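Local structure of beta-1,4-mannanase (Aplysia kurodai, 3VUP) at residues G165-D170 with Y195-I200; E175-T180 with L245-G250; G21-M26 with N42-E47. The protein probably hydrolyses the beta-1,4-linked backbone of mannan in the digestive fluid of the sea hare, using a TIM-barrel catalytic domain. All coordinates share one frame; numbering follows the deposited sequence.

Contact 1: residues G165-D170 with Y195-I200; sequences GMMIPD and YLYQDI
Two successive bends give Met167 its hooked shape: chi2 is -49° and chi3 is -65°, while CG stands anti to the carbonyl carbon. The hook turns the end of the side chain back toward residues 195-200 and sets its methyl over a ring. CE of Met167 lies 3.6 Å from the centroid of the Tyr197 ring, almost on the ring normal, so the methyl hydrogens meet the pi cloud in a CH-pi contact; the sulfur on the same side makes a longer Met-aromatic contact. Met167 crosses the tyrosine at about a right angle. Its CE also rests 3.6 Å from CG2 of Ile200, whose chi1, in one of its two conformers, places that methyl in the crowded position between backbone N and carbonyl carbon.

The backbone supplies the polar part. In the loop that leaves the fourth strand of the beta/alpha barrel, Met167 and Tyr195 form a single, isolated bridge just ahead of helix 197-214, with Leu196 at its N-cap position. N of Tyr195 donates to O of Met166 at 2.8 Å, nearly along the C=O axis. The return bond, from N of Ile168 to O of Tyr195 at 2.9 Å, is close to straight at 174° and lies in the carbonyl plane. A water donates to both O of Tyr195 and O of Ile168, so the tyrosine carbonyl is gripped twice.

Either side of this bridge, Met166 and Tyr195 run alongside each other, CB of Met166 at 3.8 Å from CD2 of Tyr195, and CD1 of Ile168 meets CD2 of Leu196 at 3.7 Å in an oblique crossing. Both tyrosine hydroxyls are satisfied beyond the contact: Tyr195 OH pairs with OD1 of Asp124, and Tyr197 OH with the hydroxyl of Tyr240.

Contact 2: residues E175-T180 with L245-G250; sequences EKCYDT and LRLAGG. With SO4 (sulfate ion), chain I.
The chain turns tightly at Glu175-Tyr178, with N of Tyr178 hydrogen-bonded to O of Glu175 at 2.9 Å, and the closest pair of CA atoms across the contact, of Cys177 and Leu247, is 8.4 Å apart. This is a disulfide-linked loop-to-helix contact: Cys177 is bonded to Cys244, so the long loop after barrel strand 157-161 is tied covalently to helix 242-249. A few side chains touch beside the disulfide. Glu175 and Leu247 reach tip to tip, both with CG anti to the backbone N, and CD2 of Leu247 touches CD of the Glu175 carboxylate at 3.4 Å. That carboxylate is also bound to its own turn: OE2 of Glu175 takes the N-H of Cys177 at 2.9 Å on its anti lone pair, nearly straight at 170°, which fixes the group next to the leucine. Tyr178, with CG of Glu175 over one ring face, crosses Leu247 obliquely and brings its OH to 3.5 Å from CA of Ala248. On the helix, Arg246, extended from CG to NE, runs alongside a sulfate that was probably brought in by the crystallisation medium and is also hydrogen-bonded to His243; NH1 of Arg246 donates to the sulfate O2 at 3.0 Å, in the guanidinium plane.

Contact 3: residues G21-M26 with N42-E47; sequences GNLPWM and NRIEPE
The flat group of this contact is the Arg43 guanidinium, which carries an aliphatic carbon on one face: CG of Met26 sits over its centre, 3.6 Å above the plane. The Trp25 ring takes no part in it. CB of Trp25 points away from the helix segment, and the ring has CG of its neighbour Pro24 over one face, offset toward the rim, and packs edge-to-face with Tyr28 and Trp62; the peptide bond before Pro24 is cis.

Met26 does most of the joining. With CG anti to the backbone N and bends at chi2 (53°) and chi3 (58°), its chain wraps around the base of Arg43: SD lies 3.7 Å from CB of Arg43, and CE ends 3.5 Å from the carbonyl O of Arg43. CB of Met26 presses on CG1 of Ile44 at 3.6 Å. Deeper in, Leu23 crosses Glu47 at about a right angle, CD1 of Leu23 against CB of Glu47 at 3.6 Å, and Val325 of helix 324-338 touches Leu23, Met26 and Glu47 alike. The contact belongs to the first beta-alpha-beta unit of the TIM barrel, packing the loop that follows strand 18-22 on helix 36-53.

No hydrogen bond crosses between the segments. Both charged residues lend mainly hydrocarbon or a flat face, the Glu47 carboxylate being paired with Lys50, so cohesion here should rest on dispersion, perhaps with some polarisation of the Met26 sulfur by the arginine charge.

Overall arrangement
Contacts 1 and 2 are neighbours, with centres 11 Å apart and segments that alternate along the chain; both draw on the long loop after strand 157-161. They meet directly at Thr180, whose OG1 and O make probable hydrogen bonds to Ile168 and Asp170. Contact 3 lies across the barrel, its centre about 31 Å from that of contact 1 and 36 Å from that of contact 2. Chemistry follows place: buried contact 1 combines backbone bonding with sulfur-aromatic packing, buried contact 3 depends on side-chain packing within one beta-alpha-beta unit, and contact 2, at the surface, sets sparse packing beside a covalent disulfide.

Contact 1: residues G165-D170 with Y195-I200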
ATOM      1  N   GLY A 165     -11.370  -1.045  -6.839  1.00  5.73           N
ATOM      2  CA  GLY A 165     -11.479  -1.191  -8.279  1.00  5.79           C
ATOM      3  C   GLY A 165     -12.425  -2.296  -8.708  1.00  6.55           C
ATOM      4  O   GLY A 165     -13.048  -2.209  -9.765  1.00  6.30           O
ATOM      5  N   MET A 166     -12.536  -3.337  -7.890  1.00  6.00           N
ATOM      6  CA  MET A 166     -13.398  -4.464  -8.227  1.00  6.32           C
ATOM      7  C   MET A 166     -14.441  -4.805  -7.165  1.00  6.32           C
ATOM      8  O   MET A 166     -15.056  -5.866  -7.221  1.00  6.50           O
ATOM      9  CB  MET A 166     -12.555  -5.690  -8.581  1.00  7.40           C
ATOM     10  CG  MET A 166     -11.781  -5.523  -9.892  1.00  8.51           C
ATOM     11  SD  MET A 166     -10.971  -7.009 -10.519  1.00  9.06           S
ATOM     12  CE  MET A 166      -9.588  -7.118  -9.402  1.00 11.16           C
ATOM     13  N   MET A 167     -14.679  -3.900  -6.222  1.00  6.34           N
ATOM     14  CA  MET A 167     -15.746  -4.117  -5.251  1.00  6.71           C
ATOM     15  C   MET A 167     -17.096  -3.732  -5.843  1.00  7.14           C
ATOM     16  O   MET A 167     -17.198  -2.743  -6.575  1.00  7.70           O
ATOM     17  CB  MET A 167     -15.503  -3.310  -3.977  1.00  6.93           C
ATOM     18  CG  MET A 167     -14.209  -3.632  -3.246  1.00  7.53           C
ATOM     19  SD  MET A 167     -13.875  -5.382  -2.943  1.00  7.53           S
ATOM     20  CE  MET A 167     -15.219  -5.815  -1.835  1.00  8.40           C
ATOM     21  N   ILE A 168     -18.128  -4.503  -5.518  1.00  6.73           N
ATOM     22  CA  ILE A 168     -19.479  -4.183  -5.959  1.00  6.41           C
ATOM     23  C   ILE A 168     -20.020  -3.034  -5.113  1.00  5.30           C
ATOM     24  O   ILE A 168     -20.158  -3.173  -3.897  1.00  5.81           O
ATOM     25  CB  ILE A 168     -20.410  -5.398  -5.820  1.00  7.60           C
ATOM     26  CG1 ILE A 168     -19.883  -6.565  -6.658  1.00  8.47           C
ATOM     27  CG2 ILE A 168     -21.828  -5.016  -6.226  1.00  8.12           C
ATOM     28  CD1 ILE A 168     -20.510  -7.905  -6.319  1.00  9.98           C
ATOM     29  N   PRO A 169     -20.312  -1.885  -5.741  1.00  5.84           N
ATOM     30  CA  PRO A 169     -20.853  -0.739  -5.007  1.00  6.01           C
ATOM     31  C   PRO A 169     -22.370  -0.847  -4.892  1.00  5.94           C
ATOM     32  O   PRO A 169     -22.993  -1.628  -5.614  1.00  6.18           O
ATOM     33  CB  PRO A 169     -20.486   0.427  -5.916  1.00  6.67           C
ATOM     34  CG  PRO A 169     -20.655  -0.151  -7.294  1.00  7.18           C
ATOM     35  CD  PRO A 169     -20.186  -1.591  -7.183  1.00  6.93           C
ATOM     36  N   ASP A 170     -22.956  -0.057  -4.003  1.00  5.65           N
ATOM     37  CA  ASP A 170     -24.407   0.006  -3.843  1.00  6.28           C
ATOM     38  C   ASP A 170     -25.030  -1.351  -3.523  1.00  6.44           C
ATOM     39  O   ASP A 170     -26.101  -1.688  -4.028  1.00  7.75           O
ATOM     40  CB  ASP A 170     -25.078   0.633  -5.072  1.00  7.43           C
ATOM     41  CG  ASP A 170     -26.486   1.103  -4.780  1.00  8.95           C
ATOM     42  OD1 ASP A 170     -27.272   1.262  -5.740  1.00 11.39           O
ATOM     43  OD2 ASP A 170     -26.804   1.304  -3.585  1.00  9.59           O
ATOM     44  N   TYR A 195     -16.480  -8.179  -6.413  1.00  8.30           N
ATOM     45  CA  TYR A 195     -16.323  -8.755  -5.072  1.00  8.35           C
ATOM     46  C   TYR A 195     -17.234  -8.173  -3.996  1.00  8.55           C
ATOM     47  O   TYR A 195     -17.614  -6.997  -4.040  1.00  8.53           O
ATOM     48  CB  TYR A 195     -14.868  -8.652  -4.606  1.00  9.07           C
ATOM     49  CG  TYR A 195     -13.935  -9.359  -5.555  1.00  9.25           C
ATOM     50  CD1 TYR A 195     -14.004 -10.733  -5.713  1.00  9.07           C
ATOM     51  CD2 TYR A 195     -13.011  -8.655  -6.319  1.00  9.76           C
ATOM     52  CE1 TYR A 195     -13.180 -11.382  -6.600  1.00  9.40           C
ATOM     53  CE2 TYR A 195     -12.183  -9.300  -7.208  1.00  9.59           C
ATOM     54  CZ  TYR A 195     -12.271 -10.662  -7.347  1.00  9.42           C
ATOM     55  OH  TYR A 195     -11.440 -11.300  -8.239  1.00  9.97           O
ATOM     56  N   LEU A 196     -17.568  -9.032  -3.034  1.00  9.72           N
ATOM     57  CA  LEU A 196     -18.265  -8.642  -1.814  1.00  9.95           C
ATOM     58  C   LEU A 196     -17.268  -8.438  -0.674  1.00  8.12           C
ATOM     59  O   LEU A 196     -16.180  -9.045  -0.650  1.00  7.43           O
ATOM     60  CB  LEU A 196     -19.315  -9.688  -1.426  1.00 11.66           C
ATOM     61  CG  LEU A 196     -20.486  -9.885  -2.396  1.00 14.03           C
ATOM     62  CD1 LEU A 196     -21.493 -10.892  -1.846  1.00 14.27           C
ATOM     63  CD2 LEU A 196     -21.155  -8.553  -2.695  1.00 15.41           C
ATOM     64  N   TYR A 197     -17.639  -7.580   0.272  1.00  7.40           N
ATOM     65  CA  TYR A 197     -16.696  -7.180   1.313  1.00  6.27           C
ATOM     66  C   TYR A 197     -16.322  -8.288   2.279  1.00  6.24           C
ATOM     67  O   TYR A 197     -15.209  -8.282   2.781  1.00  6.95           O
ATOM     68  CB  TYR A 197     -17.118  -5.902   2.058  1.00  7.06           C
ATOM     69  CG  TYR A 197     -16.363  -4.698   1.540  1.00  6.67           C
ATOM     70  CD1 TYR A 197     -15.060  -4.439   1.942  1.00  7.42           C
ATOM     71  CD2 TYR A 197     -16.931  -3.856   0.610  1.00  7.45           C
ATOM     72  CE1 TYR A 197     -14.349  -3.349   1.436  1.00  7.23           C
ATOM     73  CE2 TYR A 197     -16.238  -2.770   0.101  1.00  7.72           C
ATOM     74  CZ  TYR A 197     -14.949  -2.515   0.520  1.00  6.50           C
ATOM     75  OH  TYR A 197     -14.277  -1.436  -0.003  1.00  6.88           O
ATOM     76  N   GLN A 198     -17.209  -9.239   2.549  1.00  6.52           N
ATOM     77  CA  GLN A 198     -16.789 -10.285   3.476  1.00  7.89           C
ATOM     78  C   GLN A 198     -15.570 -11.035   2.917  1.00  7.14           C
ATOM     79  O   GLN A 198     -14.627 -11.340   3.657  1.00  7.90           O
ATOM     80  CB  GLN A 198     -17.927 -11.248   3.816  1.00  9.65           C
ATOM     81  CG  GLN A 198     -17.565 -12.235   4.921  1.00 12.64           C
ATOM     82  CD  GLN A 198     -18.722 -13.136   5.309  1.00 14.74           C
ATOM     83  OE1 GLN A 198     -19.847 -12.948   4.851  1.00 17.40           O
ATOM     84  NE2 GLN A 198     -18.445 -14.127   6.150  1.00 16.37           N
ATOM     85  N   ASP A 199     -15.572 -11.305   1.612  1.00  6.30           N
ATOM     86  CA  ASP A 199     -14.450 -11.993   0.988  1.00  6.49           C
ATOM     87  C   ASP A 199     -13.177 -11.154   1.020  1.00  5.97           C
ATOM     88  O   ASP A 199     -12.112 -11.667   1.375  1.00  6.00           O
ATOM     89  CB  ASP A 199     -14.760 -12.375  -0.462  1.00  7.64           C
ATOM     90  CG  ASP A 199     -15.764 -13.500  -0.580  1.00  9.92           C
ATOM     91  OD1 ASP A 199     -15.808 -14.391   0.288  1.00 10.20           O
ATOM     92  OD2 ASP A 199     -16.505 -13.497  -1.578  1.00 12.33           O
ATOM     93  N   ILE A 200     -13.257  -9.879   0.643  1.00  6.06           N
ATOM     94  CA  ILE A 200     -12.048  -9.057   0.617  0.60  5.52           C
ATOM     95  C   ILE A 200     -11.521  -8.803   2.027  1.00  5.21           C
ATOM     96  O   ILE A 200     -10.309  -8.775   2.242  1.00  5.23           O
ATOM     97  CB  ILE A 200     -12.218  -7.721  -0.172  0.60  6.38           C
ATOM     98  CG1 ILE A 200     -10.877  -7.277  -0.760  0.60  6.82           C
ATOM     99  CG2 ILE A 200     -12.796  -6.611   0.700  0.60  6.67           C
ATOM    100  CD1 ILE A 200     -10.363  -8.154  -1.885  0.60  7.32           C
TER
HETATM  101  O   HOH W   1     -19.073  -5.174  -2.293  1.00  8.68           O

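Contact 2: residues E175-T180 with L245-G250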
ATOM      1  N   GLU A 175     -24.943  -6.389   7.652  1.00  5.91           N
ATOM      2  CA  GLU A 175     -23.745  -6.068   8.407  1.00  6.76           C
ATOM      3  C   GLU A 175     -23.077  -4.836   7.801  1.00  6.00           C
ATOM      4  O   GLU A 175     -22.694  -4.834   6.630  1.00  6.01           O
ATOM      5  CB  GLU A 175     -22.797  -7.269   8.415  1.00  7.14           C
ATOM      6  CG  GLU A 175     -21.378  -6.973   8.885  1.00  7.21           C
ATOM      7  CD  GLU A 175     -21.311  -6.323  10.255  1.00  7.24           C
ATOM      8  OE1 GLU A 175     -21.850  -6.901  11.227  1.00  8.43           O
ATOM      9  OE2 GLU A 175     -20.700  -5.235  10.356  1.00  7.68           O
ATOM     10  N   LYS A 176     -22.944  -3.790   8.614  1.00  5.92           N
ATOM     11  CA  LYS A 176     -22.361  -2.525   8.181  1.00  6.16           C
ATOM     12  C   LYS A 176     -20.996  -2.711   7.524  1.00  5.76           C
ATOM     13  O   LYS A 176     -20.694  -2.061   6.521  1.00  6.21           O
ATOM     14  CB  LYS A 176     -22.260  -1.570   9.375  1.00  7.46           C
ATOM     15  CG  LYS A 176     -21.560  -0.250   9.090  1.00  8.46           C
ATOM     16  CD  LYS A 176     -21.580   0.668  10.315  1.00  9.22           C
ATOM     17  CE  LYS A 176     -20.728   1.914  10.098  1.00 10.29           C
ATOM     18  NZ  LYS A 176     -19.268   1.658  10.277  1.00 10.09           N
ATOM     19  N   CYS A 177     -20.169  -3.603   8.066  1.00  5.62           N
ATOM     20  CA  CYS A 177     -18.846  -3.823   7.492  1.00  5.64           C
ATOM     21  C   CYS A 177     -18.874  -4.267   6.036  1.00  5.17           C
ATOM     22  O   CYS A 177     -17.871  -4.109   5.334  1.00  5.72           O
ATOM     23  CB  CYS A 177     -18.071  -4.870   8.293  1.00  6.57           C
ATOM     24  SG  CYS A 177     -17.633  -4.371   9.952  1.00  6.58           S
ATOM     25  N   TYR A 178     -19.993  -4.844   5.596  1.00  4.95           N
ATOM     26  CA  TYR A 178     -20.077  -5.384   4.239  1.00  5.87           C
ATOM     27  C   TYR A 178     -20.934  -4.538   3.294  1.00  5.62           C
ATOM     28  O   TYR A 178     -20.907  -4.743   2.083  1.00  7.91           O
ATOM     29  CB  TYR A 178     -20.626  -6.820   4.260  1.00  6.88           C
ATOM     30  CG  TYR A 178     -19.938  -7.769   5.230  1.00  6.54           C
ATOM     31  CD1 TYR A 178     -18.600  -7.608   5.585  1.00  6.85           C
ATOM     32  CD2 TYR A 178     -20.633  -8.832   5.794  1.00  6.56           C
ATOM     33  CE1 TYR A 178     -17.982  -8.473   6.478  1.00  7.46           C
ATOM     34  CE2 TYR A 178     -20.025  -9.705   6.681  1.00  7.13           C
ATOM     35  CZ  TYR A 178     -18.696  -9.521   7.021  1.00  7.30           C
ATOM     36  OH  TYR A 178     -18.076 -10.379   7.909  1.00  8.33           O
ATOM     37  N   ASP A 179     -21.696  -3.599   3.842  1.00  5.54           N
ATOM     38  CA  ASP A 179     -22.646  -2.811   3.066  1.00  5.38           C
ATOM     39  C   ASP A 179     -21.910  -1.742   2.260  1.00  4.95           C
ATOM     40  O   ASP A 179     -21.093  -1.016   2.818  1.00  5.22           O
ATOM     41  CB  ASP A 179     -23.623  -2.155   4.039  1.00  5.60           C
ATOM     42  CG  ASP A 179     -24.676  -1.332   3.343  1.00  6.03           C
ATOM     43  OD1 ASP A 179     -25.837  -1.795   3.280  1.00  6.48           O
ATOM     44  OD2 ASP A 179     -24.345  -0.224   2.864  1.00  5.63           O
ATOM     45  N   THR A 180     -22.211  -1.627   0.963  1.00  4.94           N
ATOM     46  CA  THR A 180     -21.529  -0.638   0.129  1.00  5.04           C
ATOM     47  C   THR A 180     -22.491   0.401  -0.437  1.00  4.61           C
ATOM     48  O   THR A 180     -22.188   1.062  -1.432  1.00  4.94           O
ATOM     49  CB  THR A 180     -20.724  -1.289  -1.007  1.00  5.39           C
ATOM     50  OG1 THR A 180     -21.612  -2.043  -1.836  1.00  5.59           O
ATOM     51  CG2 THR A 180     -19.657  -2.209  -0.450  1.00  5.88           C
ATOM     52  N   LEU A 245     -12.275  -6.201   9.961  1.00  5.42           N
ATOM     53  CA  LEU A 245     -11.340  -7.230   9.526  1.00  5.63           C
ATOM     54  C   LEU A 245     -11.465  -8.481  10.397  1.00  5.48           C
ATOM     55  O   LEU A 245     -11.530  -9.604   9.887  1.00  5.52           O
ATOM     56  CB  LEU A 245      -9.912  -6.694   9.546  1.00  6.08           C
ATOM     57  CG  LEU A 245      -9.633  -5.651   8.464  1.00  7.01           C
ATOM     58  CD1 LEU A 245      -8.446  -4.791   8.850  1.00  7.32           C
ATOM     59  CD2 LEU A 245      -9.360  -6.332   7.153  1.00  8.04           C
ATOM     60  N   ARG A 246     -11.502  -8.288  11.716  1.00  5.95           N
ATOM     61  CA  ARG A 246     -11.637  -9.411  12.640  1.00  6.06           C
ATOM     62  C   ARG A 246     -12.983 -10.115  12.473  1.00  6.42           C
ATOM     63  O   ARG A 246     -13.070 -11.340  12.589  1.00  6.72           O
ATOM     64  CB  ARG A 246     -11.452  -8.947  14.086  1.00  6.85           C
ATOM     65  CG  ARG A 246     -10.037  -8.505  14.412  1.00  7.39           C
ATOM     66  CD  ARG A 246      -9.966  -7.846  15.780  1.00  8.11           C
ATOM     67  NE  ARG A 246      -8.592  -7.508  16.114  1.00  8.30           N
ATOM     68  CZ  ARG A 246      -8.234  -6.495  16.892  1.00  8.82           C
ATOM     69  NH1 ARG A 246      -9.157  -5.701  17.431  1.00  9.72           N
ATOM     70  NH2 ARG A 246      -6.946  -6.280  17.130  1.00  9.85           N
ATOM     71  N   LEU A 247     -14.033  -9.351  12.201  1.00  6.35           N
ATOM     72  CA  LEU A 247     -15.344  -9.959  11.995  1.00  7.07           C
ATOM     73  C   LEU A 247     -15.303 -10.902  10.801  1.00  6.63           C
ATOM     74  O   LEU A 247     -15.783 -12.030  10.861  1.00  7.15           O
ATOM     75  CB  LEU A 247     -16.411  -8.885  11.770  1.00  7.49           C
ATOM     76  CG  LEU A 247     -17.806  -9.431  11.465  1.00  8.71           C
ATOM     77  CD1 LEU A 247     -18.398 -10.123  12.676  1.00 10.18           C
ATOM     78  CD2 LEU A 247     -18.702  -8.305  11.013  1.00  9.77           C
ATOM     79  N   ALA A 248     -14.717 -10.434   9.708  1.00  6.25           N
ATOM     80  CA  ALA A 248     -14.733 -11.186   8.457  1.00  6.52           C
ATOM     81  C   ALA A 248     -13.835 -12.416   8.486  1.00  6.75           C
ATOM     82  O   ALA A 248     -14.181 -13.454   7.919  1.00  7.58           O
ATOM     83  CB  ALA A 248     -14.328 -10.296   7.309  1.00  7.61           C
ATOM     84  N   GLY A 249     -12.672 -12.293   9.122  1.00  6.09           N
ATOM     85  CA  GLY A 249     -11.675 -13.348   9.081  1.00  6.14           C
ATOM     86  C   GLY A 249     -11.365 -14.071  10.380  1.00  6.09           C
ATOM     87  O   GLY A 249     -10.797 -15.163  10.358  1.00  6.91           O
ATOM     88  N   GLY A 250     -11.699 -13.454  11.509  1.00  6.40           N
ATOM     89  CA  GLY A 250     -11.524 -14.086  12.805  1.00  7.22           C
ATOM     90  C   GLY A 250     -10.130 -14.064  13.404  1.00  8.43           C
ATOM     91  O   GLY A 250      -9.937 -14.573  14.498  1.00 11.84           O
TER
HETATM   92  S   SO4 I 407     -13.215  -6.272  17.677  1.00 19.89           S
HETATM   93  O1  SO4 I 407     -13.171  -7.591  17.045  1.00 20.35           O
HETATM   94  O2  SO4 I 407     -12.137  -5.430  17.161  1.00 17.87           O
HETATM   95  O3  SO4 I 407     -14.514  -5.658  17.421  1.00 20.93           O
HETATM   96  O4  SO4 I 407     -13.029  -6.429  19.115  1.00 21.37           O

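Contact 3: residues G21-M26 with N42-E47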
ATOM      1  N   GLY A  21       7.772   8.396  -2.771  1.00  5.09           N
ATOM      2  CA  GLY A  21       6.916   8.116  -3.896  1.00  5.22           C
ATOM      3  C   GLY A  21       6.737   6.646  -4.180  1.00  5.35           C
ATOM      4  O   GLY A  21       7.320   5.775  -3.523  1.00  5.74           O
ATOM      5  N   ASN A  22       5.897   6.394  -5.175  1.00  5.05           N
ATOM      6  CA  ASN A  22       5.664   5.074  -5.731  1.00  5.01           C
ATOM      7  C   ASN A  22       6.573   4.883  -6.927  1.00  4.36           C
ATOM      8  O   ASN A  22       6.507   5.682  -7.865  1.00  5.23           O
ATOM      9  CB  ASN A  22       4.228   4.979  -6.244  1.00  5.49           C
ATOM     10  CG  ASN A  22       3.201   4.965  -5.142  1.00  5.16           C
ATOM     11  OD1 ASN A  22       2.721   3.905  -4.764  1.00  5.71           O
ATOM     12  ND2 ASN A  22       2.822   6.147  -4.648  1.00  5.68           N
ATOM     13  N   LEU A  23       7.392   3.837  -6.909  1.00  5.02           N
ATOM     14  CA  LEU A  23       8.287   3.553  -8.024  1.00  5.30           C
ATOM     15  C   LEU A  23       7.606   3.662  -9.406  1.00  5.20           C
ATOM     16  O   LEU A  23       8.078   4.421 -10.244  1.00  5.47           O
ATOM     17  CB  LEU A  23       8.978   2.202  -7.816  1.00  5.80           C
ATOM     18  CG  LEU A  23       9.995   1.795  -8.875  1.00  6.34           C
ATOM     19  CD1 LEU A  23      11.196   2.726  -8.831  1.00  6.65           C
ATOM     20  CD2 LEU A  23      10.417   0.350  -8.664  1.00  7.18           C
ATOM     21  N   PRO A  24       6.492   2.935  -9.649  1.00  5.24           N
ATOM     22  CA  PRO A  24       5.810   1.952  -8.797  1.00  5.57           C
ATOM     23  C   PRO A  24       6.230   0.521  -9.120  1.00  5.28           C
ATOM     24  O   PRO A  24       5.872  -0.404  -8.392  1.00  5.91           O
ATOM     25  CB  PRO A  24       4.336   2.162  -9.141  1.00  6.76           C
ATOM     26  CG  PRO A  24       4.310   2.873 -10.458  1.00  7.87           C
ATOM     27  CD  PRO A  24       5.719   3.179 -10.881  1.00  6.12           C
ATOM     28  N   TRP A  25       6.975   0.374 -10.212  1.00  5.17           N
ATOM     29  CA  TRP A  25       7.506  -0.889 -10.703  1.00  5.11           C
ATOM     30  C   TRP A  25       8.552  -0.495 -11.731  1.00  5.47           C
ATOM     31  O   TRP A  25       8.645   0.673 -12.116  1.00  6.00           O
ATOM     32  CB  TRP A  25       6.407  -1.739 -11.371  1.00  5.55           C
ATOM     33  CG  TRP A  25       5.592  -0.983 -12.362  1.00  6.01           C
ATOM     34  CD1 TRP A  25       5.976  -0.572 -13.611  1.00  6.58           C
ATOM     35  CD2 TRP A  25       4.264  -0.496 -12.169  1.00  6.22           C
ATOM     36  NE1 TRP A  25       4.960   0.135 -14.208  1.00  7.38           N
ATOM     37  CE2 TRP A  25       3.895   0.194 -13.344  1.00  6.83           C
ATOM     38  CE3 TRP A  25       3.342  -0.582 -11.119  1.00  6.58           C
ATOM     39  CZ2 TRP A  25       2.644   0.793 -13.498  1.00  7.02           C
ATOM     40  CZ3 TRP A  25       2.100   0.018 -11.272  1.00  6.95           C
ATOM     41  CH2 TRP A  25       1.765   0.700 -12.451  1.00  7.35           C
ATOM     42  N   MET A  26       9.325  -1.469 -12.188  1.00  6.14           N
ATOM     43  CA  MET A  26      10.203  -1.249 -13.328  1.00  6.63           C
ATOM     44  C   MET A  26       9.618  -1.975 -14.538  1.00  7.07           C
ATOM     45  O   MET A  26       9.229  -1.339 -15.523  1.00  8.34           O
ATOM     46  CB  MET A  26      11.632  -1.689 -13.027  1.00  7.56           C
ATOM     47  CG  MET A  26      12.624  -1.320 -14.132  1.00  8.75           C
ATOM     48  SD  MET A  26      12.633   0.421 -14.608  1.00  9.21           S
ATOM     49  CE  MET A  26      13.002   1.189 -13.027  1.00  9.27           C
ATOM     50  N   ASN A  42      19.627  -2.968 -12.040  1.00 10.69           N
ATOM     51  CA  ASN A  42      20.413  -1.862 -12.578  1.00 11.21           C
ATOM     52  C   ASN A  42      19.569  -0.643 -12.951  1.00 10.48           C
ATOM     53  O   ASN A  42      20.094   0.456 -13.074  1.00 10.46           O
ATOM     54  CB  ASN A  42      21.283  -2.303 -13.764  1.00 14.07           C
ATOM     55  CG  ASN A  42      20.469  -2.626 -15.003  1.00 17.27           C
ATOM     56  OD1 ASN A  42      19.363  -3.164 -14.913  1.00 18.72           O
ATOM     57  ND2 ASN A  42      21.017  -2.303 -16.170  1.00 19.38           N
ATOM     58  N   ARG A  43      18.264  -0.839 -13.117  1.00 10.08           N
ATOM     59  CA  ARG A  43      17.353   0.280 -13.339  1.00 10.01           C
ATOM     60  C   ARG A  43      16.620   0.720 -12.071  1.00  8.77           C
ATOM     61  O   ARG A  43      16.273   1.894 -11.924  1.00  9.68           O
ATOM     62  CB  ARG A  43      16.349  -0.042 -14.447  1.00 11.18           C
ATOM     63  CG  ARG A  43      16.977  -0.138 -15.826  1.00 13.30           C
ATOM     64  CD  ARG A  43      15.925  -0.395 -16.886  1.00 15.95           C
ATOM     65  NE  ARG A  43      15.382  -1.746 -16.797  1.00 17.56           N
ATOM     66  CZ  ARG A  43      14.192  -2.109 -17.268  1.00 18.42           C
ATOM     67  NH1 ARG A  43      13.402  -1.218 -17.855  1.00 18.38           N
ATOM     68  NH2 ARG A  43      13.789  -3.367 -17.141  1.00 19.25           N
ATOM     69  N   ILE A  44      16.387  -0.215 -11.156  1.00  8.20           N
ATOM     70  CA  ILE A  44      15.689   0.115  -9.918  1.00  8.00           C
ATOM     71  C   ILE A  44      16.607   0.813  -8.913  1.00  8.30           C
ATOM     72  O   ILE A  44      16.210   1.785  -8.270  1.00  8.11           O
ATOM     73  CB  ILE A  44      15.021  -1.121  -9.290  1.00  7.91           C
ATOM     74  CG1 ILE A  44      13.909  -1.623 -10.206  1.00  8.25           C
ATOM     75  CG2 ILE A  44      14.468  -0.790  -7.907  1.00  8.39           C
ATOM     76  CD1 ILE A  44      13.316  -2.940  -9.782  1.00  9.00           C
ATOM     77  N   GLU A  45      17.835   0.329  -8.782  1.00  9.09           N
ATOM     78  CA  GLU A  45      18.753   0.957  -7.834  1.00  9.32           C
ATOM     79  C   GLU A  45      18.938   2.478  -8.058  1.00  9.26           C
ATOM     80  O   GLU A  45      18.882   3.243  -7.095  1.00  8.85           O
ATOM     81  CB  GLU A  45      20.090   0.205  -7.750  1.00 10.21           C
ATOM     82  CG  GLU A  45      21.040   0.823  -6.745  1.00 11.03           C
ATOM     83  CD  GLU A  45      22.216  -0.065  -6.396  1.00 11.60           C
ATOM     84  OE1 GLU A  45      22.353  -1.159  -6.991  1.00 12.56           O
ATOM     85  OE2 GLU A  45      23.008   0.345  -5.521  1.00 12.77           O
ATOM     86  N   PRO A  46      19.124   2.923  -9.322  1.00  9.22           N
ATOM     87  CA  PRO A  46      19.220   4.377  -9.529  1.00  9.24           C
ATOM     88  C   PRO A  46      17.980   5.146  -9.073  1.00  8.24           C
ATOM     89  O   PRO A  46      18.111   6.314  -8.711  1.00  8.62           O
ATOM     90  CB  PRO A  46      19.400   4.504 -11.044  1.00 10.75           C
ATOM     91  CG  PRO A  46      20.090   3.252 -11.425  1.00 10.85           C
ATOM     92  CD  PRO A  46      19.499   2.181 -10.540  1.00 10.10           C
ATOM     93  N   GLU A  47      16.808   4.523  -9.089  1.00  7.64           N
ATOM     94  CA  GLU A  47      15.617   5.197  -8.591  1.00  7.86           C
ATOM     95  C   GLU A  47      15.691   5.395  -7.079  1.00  7.13           C
ATOM     96  O   GLU A  47      15.238   6.411  -6.560  1.00  7.45           O
ATOM     97  CB  GLU A  47      14.346   4.452  -9.003  1.00  7.98           C
ATOM     98  CG  GLU A  47      14.169   4.369 -10.510  1.00  8.35           C
ATOM     99  CD  GLU A  47      13.971   5.725 -11.168  1.00  9.43           C
ATOM    100  OE1 GLU A  47      13.460   6.658 -10.507  1.00  9.83           O
ATOM    101  OE2 GLU A  47      14.328   5.856 -12.358  1.00 10.56           O
TER